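Local coordinates for protein fimbrin (Schizosaccharomyces pombe, PDB 1RT8) that binds actin filaments and crosslinks them through two actin-binding regions built from four calponin-homology domains, serving cell polarity and cytokinesis, at residues A[23-28]-A[54-59]; A[15-20]-A[119-124]. All blocks are in the same frame, centred on the assembly; numbering follows the deposited sequence.

Contact 1 (A[23-28]-A[54-59]); sequences SVLAGD and LSKLIN
K56 and D28 form a salt bridge within the first calponin-homology (CH) domain, where the turn following helix 11-25 passes the side of helix 52-61. The ammonium group of K56 faces the carboxylate of D28 with both oxygens in range. K56 NZ lies 2.8 Å from D28 OD2, which accepts on its syn lone pair, and the companion bond from K56 NZ to D28 OD1 is weak. The two side chains approach from opposite directions. The lysine chain bends at its second torsion (chi2 -73°) and is extended from there to NZ, while D28, with CG opposite its own backbone N (chi1 -176°), reaches its carboxylate out toward helix 52-61. Nearer the helix, the aliphatic base of K56 meets L25, which crosses it obliquely, and the L25 CD2 to K56 CB distance of 3.5 Å is tighter than usual for two carbons.

Both partners of the bridge are held from outside. The strongest partner of K56 NZ is E68 OE1, and D30 OD2 adds a further salt bridge beside that of D28, an acidic cluster that would be expected to stabilise the positive charge on this buried lysine. D28 OD1 in addition accepts hydrogen bonds from the backbone N atoms of D30 and V31, which help to fix the rotation of the carboxylate. The turn itself is closed by a backbone hydrogen bond of 2.8 Å from D28 N to L25 O.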
ATOM      1  N   SER A  23      13.821   3.588 -17.191  1.00 45.30           N
ATOM      2  CA  SER A  23      13.178   4.804 -17.684  1.00 47.14           C
ATOM      3  C   SER A  23      12.714   5.725 -16.561  1.00 47.48           C
ATOM      4  O   SER A  23      12.718   6.948 -16.711  1.00 48.15           O
ATOM      5  CB  SER A  23      11.988   4.454 -18.579  1.00 47.23           C
ATOM      6  OG  SER A  23      10.931   3.888 -17.827  1.00 50.65           O
ATOM      7  N   VAL A  24      12.321   5.138 -15.436  1.00 47.82           N
ATOM      8  CA  VAL A  24      11.853   5.922 -14.302  1.00 48.36           C
ATOM      9  C   VAL A  24      13.009   6.605 -13.567  1.00 47.44           C
ATOM     10  O   VAL A  24      12.874   7.742 -13.107  1.00 47.00           O
ATOM     11  CB  VAL A  24      11.060   5.039 -13.302  1.00 48.63           C
ATOM     12  CG1 VAL A  24      11.937   3.922 -12.786  1.00 51.05           C
ATOM     13  CG2 VAL A  24      10.559   5.881 -12.150  1.00 49.49           C
ATOM     14  N   LEU A  25      14.139   5.914 -13.466  1.00 46.90           N
ATOM     15  CA  LEU A  25      15.307   6.463 -12.784  1.00 47.45           C
ATOM     16  C   LEU A  25      16.199   7.236 -13.752  1.00 48.64           C
ATOM     17  O   LEU A  25      17.168   7.882 -13.341  1.00 47.67           O
ATOM     18  CB  LEU A  25      16.110   5.335 -12.135  1.00 47.34           C
ATOM     19  CG  LEU A  25      15.338   4.440 -11.164  1.00 46.73           C
ATOM     20  CD1 LEU A  25      16.306   3.486 -10.488  1.00 48.03           C
ATOM     21  CD2 LEU A  25      14.623   5.288 -10.125  1.00 47.40           C
ATOM     22  N   ALA A  26      15.848   7.150 -15.033  1.00 50.59           N
ATOM     23  CA  ALA A  26      16.553   7.803 -16.139  1.00 51.96           C
ATOM     24  C   ALA A  26      17.719   8.704 -15.743  1.00 52.51           C
ATOM     25  O   ALA A  26      18.880   8.284 -15.750  1.00 53.02           O
ATOM     26  CB  ALA A  26      15.553   8.596 -16.983  1.00 51.94           C
ATOM     27  N   GLY A  27      17.406   9.952 -15.414  1.00 53.11           N
ATOM     28  CA  GLY A  27      18.449  10.883 -15.034  1.00 54.00           C
ATOM     29  C   GLY A  27      18.329  11.341 -13.597  1.00 55.19           C
ATOM     30  O   GLY A  27      18.445  12.532 -13.305  1.00 54.07           O
ATOM     31  N   ASP A  28      18.094  10.394 -12.697  1.00 56.12           N
ATOM     32  CA  ASP A  28      17.966  10.720 -11.287  1.00 57.09           C
ATOM     33  C   ASP A  28      19.329  11.101 -10.716  1.00 58.18           C
ATOM     34  O   ASP A  28      20.291  10.343 -10.820  1.00 58.05           O
ATOM     35  CB  ASP A  28      17.383   9.539 -10.519  1.00 56.77           C
ATOM     36  CG  ASP A  28      17.135   9.868  -9.069  1.00 56.93           C
ATOM     37  OD1 ASP A  28      18.120   9.960  -8.307  1.00 56.67           O
ATOM     38  OD2 ASP A  28      15.956  10.054  -8.700  1.00 57.36           O
ATOM     39  N   LEU A  54      15.249   1.045  -4.771  1.00 25.51           N
ATOM     40  CA  LEU A  54      13.912   0.687  -4.299  1.00 25.76           C
ATOM     41  C   LEU A  54      13.171   1.881  -3.716  1.00 23.77           C
ATOM     42  O   LEU A  54      11.977   2.047  -3.957  1.00 24.25           O
ATOM     43  CB  LEU A  54      14.000  -0.439  -3.263  1.00 24.45           C
ATOM     44  CG  LEU A  54      14.416  -1.771  -3.887  1.00 24.06           C
ATOM     45  CD1 LEU A  54      14.648  -2.819  -2.799  1.00 24.57           C
ATOM     46  CD2 LEU A  54      13.338  -2.217  -4.861  1.00 22.83           C
ATOM     47  N   SER A  55      13.875   2.715  -2.949  1.00 26.05           N
ATOM     48  CA  SER A  55      13.265   3.902  -2.355  1.00 25.97           C
ATOM     49  C   SER A  55      12.766   4.818  -3.466  1.00 26.44           C
ATOM     50  O   SER A  55      11.694   5.421  -3.353  1.00 25.24           O
ATOM     51  CB  SER A  55      14.276   4.663  -1.479  1.00 27.04           C
ATOM     52  OG  SER A  55      14.563   3.956  -0.285  1.00 28.19           O
ATOM     53  N   LYS A  56      13.559   4.927  -4.531  1.00 26.89           N
ATOM     54  CA  LYS A  56      13.191   5.752  -5.680  1.00 27.05           C
ATOM     55  C   LYS A  56      11.955   5.163  -6.374  1.00 25.64           C
ATOM     56  O   LYS A  56      11.034   5.890  -6.752  1.00 27.16           O
ATOM     57  CB  LYS A  56      14.357   5.826  -6.677  1.00 29.15           C
ATOM     58  CG  LYS A  56      15.578   6.595  -6.185  1.00 30.92           C
ATOM     59  CD  LYS A  56      15.314   8.088  -6.151  1.00 32.78           C
ATOM     60  CE  LYS A  56      16.598   8.876  -5.832  1.00 34.53           C
ATOM     61  NZ  LYS A  56      16.363  10.342  -5.983  1.00 32.96           N
ATOM     62  N   LEU A  57      11.931   3.847  -6.545  1.00 23.97           N
ATOM     63  CA  LEU A  57      10.788   3.205  -7.186  1.00 25.60           C
ATOM     64  C   LEU A  57       9.518   3.473  -6.367  1.00 25.09           C
ATOM     65  O   LEU A  57       8.442   3.741  -6.913  1.00 24.74           O
ATOM     66  CB  LEU A  57      11.038   1.699  -7.305  1.00 28.13           C
ATOM     67  CG  LEU A  57       9.971   0.897  -8.039  1.00 30.00           C
ATOM     68  CD1 LEU A  57       9.875   1.377  -9.485  1.00 32.47           C
ATOM     69  CD2 LEU A  57      10.327  -0.581  -7.990  1.00 30.13           C
ATOM     70  N   ILE A  58       9.656   3.421  -5.046  1.00 24.28           N
ATOM     71  CA  ILE A  58       8.534   3.683  -4.159  1.00 24.24           C
ATOM     72  C   ILE A  58       7.953   5.088  -4.342  1.00 25.58           C
ATOM     73  O   ILE A  58       6.733   5.262  -4.338  1.00 23.15           O
ATOM     74  CB  ILE A  58       8.960   3.509  -2.700  1.00 24.08           C
ATOM     75  CG1 ILE A  58       9.170   2.017  -2.419  1.00 23.23           C
ATOM     76  CG2 ILE A  58       7.934   4.164  -1.762  1.00 21.90           C
ATOM     77  CD1 ILE A  58       9.618   1.716  -1.016  1.00 25.61           C
ATOM     78  N   ASN A  59       8.818   6.092  -4.482  1.00 25.00           N
ATOM     79  CA  ASN A  59       8.325   7.453  -4.663  1.00 26.96           C
ATOM     80  C   ASN A  59       7.759   7.698  -6.054  1.00 27.96           C
ATOM     81  O   ASN A  59       7.012   8.654  -6.257  1.00 30.72           O
ATOM     82  CB  ASN A  59       9.413   8.487  -4.353  1.00 26.54           C
ATOM     83  CG  ASN A  59       9.457   8.849  -2.883  1.00 25.20           C
ATOM     84  OD1 ASN A  59       8.433   8.822  -2.198  1.00 24.36           O
ATOM     85  ND2 ASN A  59      10.638   9.202  -2.393  1.00 26.31           N
TER

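Contact 2 (A[15-20]-A[119-124]); sequences REFIKH and LILGLV
The helical segments 15-20 and 119-124 approach most closely at F17 and V124, whose CA atoms are 7.6 Å apart. Each keeps its regular helical hydrogen bonds, such as V124 N to I120 O, and the surfaces that meet are wholly apolar. The bond from CA to CB of F17 is directed at helix 117-131, but the first torsion (chi1 -70°) swings the ring to pass alongside that helix and meet it through CD1. A methyl of L121 meets the ring at its edge, close to the ring plane, with L121 CD1 3.7 Å from F17 CD1. The two side chains cross at a slant.

This is a pairing of the first and last helices of the CH1 fold, 11-25 and 117-131, packed inside that domain. V124 adds the second touch: its CG1 lies 4.1 Å from F17 CB and equally far from F17 CD1, approaching the ring obliquely. I128, one helical turn beyond V124, continues the row against F17. F17 is also covered by K249 and L250 of helix 248-261 in the second CH domain, as part of the CH1-CH2 interface, and V124 packs on F44 of helix 43-47.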
ATOM      1  N   ARG A  15      13.499  -8.774 -17.075  1.00 44.55           N
ATOM      2  CA  ARG A  15      13.904  -7.857 -18.133  1.00 44.40           C
ATOM      3  C   ARG A  15      13.028  -6.615 -18.180  1.00 43.65           C
ATOM      4  O   ARG A  15      13.522  -5.488 -18.083  1.00 44.02           O
ATOM      5  CB  ARG A  15      13.859  -8.549 -19.501  1.00 46.96           C
ATOM      6  CG  ARG A  15      14.295  -7.642 -20.646  1.00 48.63           C
ATOM      7  CD  ARG A  15      14.122  -8.276 -22.027  1.00 49.70           C
ATOM      8  NE  ARG A  15      14.986  -9.432 -22.252  1.00 51.28           N
ATOM      9  CZ  ARG A  15      14.720 -10.665 -21.833  1.00 52.71           C
ATOM     10  NH1 ARG A  15      13.604 -10.914 -21.159  1.00 54.82           N
ATOM     11  NH2 ARG A  15      15.566 -11.654 -22.095  1.00 52.58           N
ATOM     12  N   GLU A  16      11.723  -6.823 -18.326  1.00 42.32           N
ATOM     13  CA  GLU A  16      10.782  -5.715 -18.409  1.00 40.21           C
ATOM     14  C   GLU A  16      10.777  -4.837 -17.161  1.00 38.60           C
ATOM     15  O   GLU A  16      10.763  -3.614 -17.272  1.00 38.92           O
ATOM     16  CB  GLU A  16       9.369  -6.239 -18.702  1.00 39.40           C
ATOM     17  CG  GLU A  16       9.251  -7.055 -19.992  1.00 40.36           C
ATOM     18  CD  GLU A  16       9.904  -6.371 -21.192  1.00 39.33           C
ATOM     19  OE1 GLU A  16       9.734  -5.149 -21.357  1.00 37.73           O
ATOM     20  OE2 GLU A  16      10.585  -7.062 -21.975  1.00 39.92           O
ATOM     21  N   PHE A  17      10.792  -5.446 -15.976  1.00 38.07           N
ATOM     22  CA  PHE A  17      10.796  -4.656 -14.743  1.00 37.53           C
ATOM     23  C   PHE A  17      12.028  -3.755 -14.697  1.00 37.52           C
ATOM     24  O   PHE A  17      11.936  -2.574 -14.356  1.00 37.87           O
ATOM     25  CB  PHE A  17      10.771  -5.569 -13.508  1.00 37.08           C
ATOM     26  CG  PHE A  17       9.467  -6.293 -13.309  1.00 36.49           C
ATOM     27  CD1 PHE A  17       9.373  -7.343 -12.403  1.00 36.55           C
ATOM     28  CD2 PHE A  17       8.333  -5.930 -14.028  1.00 38.06           C
ATOM     29  CE1 PHE A  17       8.172  -8.020 -12.218  1.00 36.92           C
ATOM     30  CE2 PHE A  17       7.124  -6.603 -13.846  1.00 38.35           C
ATOM     31  CZ  PHE A  17       7.046  -7.651 -12.941  1.00 36.55           C
ATOM     32  N   ILE A  18      13.184  -4.309 -15.042  1.00 37.13           N
ATOM     33  CA  ILE A  18      14.406  -3.520 -15.040  1.00 38.80           C
ATOM     34  C   ILE A  18      14.310  -2.392 -16.061  1.00 40.19           C
ATOM     35  O   ILE A  18      14.775  -1.283 -15.812  1.00 40.87           O
ATOM     36  CB  ILE A  18      15.634  -4.384 -15.361  1.00 37.04           C
ATOM     37  CG1 ILE A  18      15.843  -5.417 -14.248  1.00 37.42           C
ATOM     38  CG2 ILE A  18      16.857  -3.496 -15.515  1.00 36.22           C
ATOM     39  CD1 ILE A  18      16.894  -6.471 -14.557  1.00 39.00           C
ATOM     40  N   LYS A  19      13.708  -2.676 -17.214  1.00 41.76           N
ATOM     41  CA  LYS A  19      13.558  -1.654 -18.241  1.00 42.69           C
ATOM     42  C   LYS A  19      12.683  -0.525 -17.709  1.00 42.72           C
ATOM     43  O   LYS A  19      12.991   0.657 -17.893  1.00 43.46           O
ATOM     44  CB  LYS A  19      12.940  -2.249 -19.509  1.00 45.69           C
ATOM     45  CG  LYS A  19      13.836  -3.263 -20.210  1.00 48.53           C
ATOM     46  CD  LYS A  19      13.229  -3.746 -21.525  1.00 51.89           C
ATOM     47  CE  LYS A  19      13.050  -2.606 -22.525  1.00 53.99           C
ATOM     48  NZ  LYS A  19      12.636  -3.108 -23.867  1.00 55.07           N
ATOM     49  N   HIS A  20      11.595  -0.883 -17.038  1.00 41.42           N
ATOM     50  CA  HIS A  20      10.709   0.127 -16.476  1.00 40.20           C
ATOM     51  C   HIS A  20      11.479   0.961 -15.458  1.00 38.92           C
ATOM     52  O   HIS A  20      11.333   2.182 -15.397  1.00 38.05           O
ATOM     53  CB  HIS A  20       9.493  -0.527 -15.805  1.00 38.11           C
ATOM     54  CG  HIS A  20       8.704   0.413 -14.949  1.00 38.25           C
ATOM     55  ND1 HIS A  20       8.915   0.540 -13.593  1.00 39.74           N
ATOM     56  CD2 HIS A  20       7.735   1.306 -15.263  1.00 40.03           C
ATOM     57  CE1 HIS A  20       8.112   1.470 -13.108  1.00 38.85           C
ATOM     58  NE2 HIS A  20       7.385   1.951 -14.101  1.00 40.39           N
ATOM     59  N   LEU A 119      12.736 -12.497  -3.673  1.00 34.67           N
ATOM     60  CA  LEU A 119      12.170 -11.543  -2.733  1.00 32.10           C
ATOM     61  C   LEU A 119      12.235 -10.125  -3.303  1.00 31.43           C
ATOM     62  O   LEU A 119      11.239  -9.405  -3.302  1.00 30.63           O
ATOM     63  CB  LEU A 119      12.919 -11.629  -1.400  1.00 34.01           C
ATOM     64  CG  LEU A 119      12.623 -12.899  -0.594  1.00 34.69           C
ATOM     65  CD1 LEU A 119      13.671 -13.115   0.475  1.00 35.80           C
ATOM     66  CD2 LEU A 119      11.244 -12.784   0.018  1.00 35.37           C
ATOM     67  N   ILE A 120      13.396  -9.724  -3.807  1.00 29.68           N
ATOM     68  CA  ILE A 120      13.542  -8.388  -4.382  1.00 29.23           C
ATOM     69  C   ILE A 120      12.618  -8.178  -5.593  1.00 28.27           C
ATOM     70  O   ILE A 120      11.897  -7.182  -5.671  1.00 22.96           O
ATOM     71  CB  ILE A 120      15.002  -8.128  -4.808  1.00 28.72           C
ATOM     72  CG1 ILE A 120      15.841  -7.791  -3.569  1.00 29.34           C
ATOM     73  CG2 ILE A 120      15.066  -7.002  -5.843  1.00 30.81           C
ATOM     74  CD1 ILE A 120      17.318  -7.584  -3.864  1.00 27.88           C
ATOM     75  N   LEU A 121      12.641  -9.112  -6.540  1.00 28.77           N
ATOM     76  CA  LEU A 121      11.792  -8.977  -7.723  1.00 28.86           C
ATOM     77  C   LEU A 121      10.321  -9.024  -7.303  1.00 28.63           C
ATOM     78  O   LEU A 121       9.468  -8.379  -7.915  1.00 28.19           O
ATOM     79  CB  LEU A 121      12.100 -10.084  -8.739  1.00 30.17           C
ATOM     80  CG  LEU A 121      11.749  -9.732 -10.196  1.00 32.35           C
ATOM     81  CD1 LEU A 121      12.441  -8.431 -10.594  1.00 30.96           C
ATOM     82  CD2 LEU A 121      12.164 -10.860 -11.130  1.00 32.14           C
ATOM     83  N   GLY A 122      10.032  -9.784  -6.251  1.00 27.38           N
ATOM     84  CA  GLY A 122       8.672  -9.873  -5.756  1.00 26.75           C
ATOM     85  C   GLY A 122       8.229  -8.512  -5.247  1.00 26.25           C
ATOM     86  O   GLY A 122       7.118  -8.061  -5.525  1.00 25.80           O
ATOM     87  N   LEU A 123       9.109  -7.854  -4.498  1.00 24.40           N
ATOM     88  CA  LEU A 123       8.832  -6.536  -3.947  1.00 25.29           C
ATOM     89  C   LEU A 123       8.785  -5.482  -5.064  1.00 24.70           C
ATOM     90  O   LEU A 123       7.998  -4.528  -5.015  1.00 22.86           O
ATOM     91  CB  LEU A 123       9.906  -6.181  -2.922  1.00 24.23           C
ATOM     92  CG  LEU A 123       9.878  -4.789  -2.296  1.00 25.62           C
ATOM     93  CD1 LEU A 123       8.533  -4.513  -1.647  1.00 26.12           C
ATOM     94  CD2 LEU A 123      10.993  -4.704  -1.271  1.00 23.72           C
ATOM     95  N   VAL A 124       9.625  -5.662  -6.076  1.00 25.68           N
ATOM     96  CA  VAL A 124       9.647  -4.733  -7.201  1.00 25.96           C
ATOM     97  C   VAL A 124       8.289  -4.727  -7.891  1.00 25.23           C
ATOM     98  O   VAL A 124       7.725  -3.663  -8.181  1.00 23.85           O
ATOM     99  CB  VAL A 124      10.751  -5.119  -8.224  1.00 27.34           C
ATOM    100  CG1 VAL A 124      10.450  -4.504  -9.600  1.00 26.71           C
ATOM    101  CG2 VAL A 124      12.093  -4.609  -7.725  1.00 27.52           C
TER

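How the contacts relate
Helix 11-25 serves both contacts: its 15-20 portion packs on helix 117-131 in contact 2, and its end and the turn after it meet helix 52-61 in contact 1. The centres of the two contacts are about 12 Å apart, and contact 1 is nested inside the chain loop that contact 2 closes. They also meet directly, through apolar packing of L54 CD2 on V124 CG2 at 3.9 Å and through packing of L57 CD1 on H20 CE1 at 4.0 Å. Helix 117-131 thus touches both helix 11-25 and helix 52-61 through V124, which joins three helices of one CH domain. All four segments belong to actin-binding region 1.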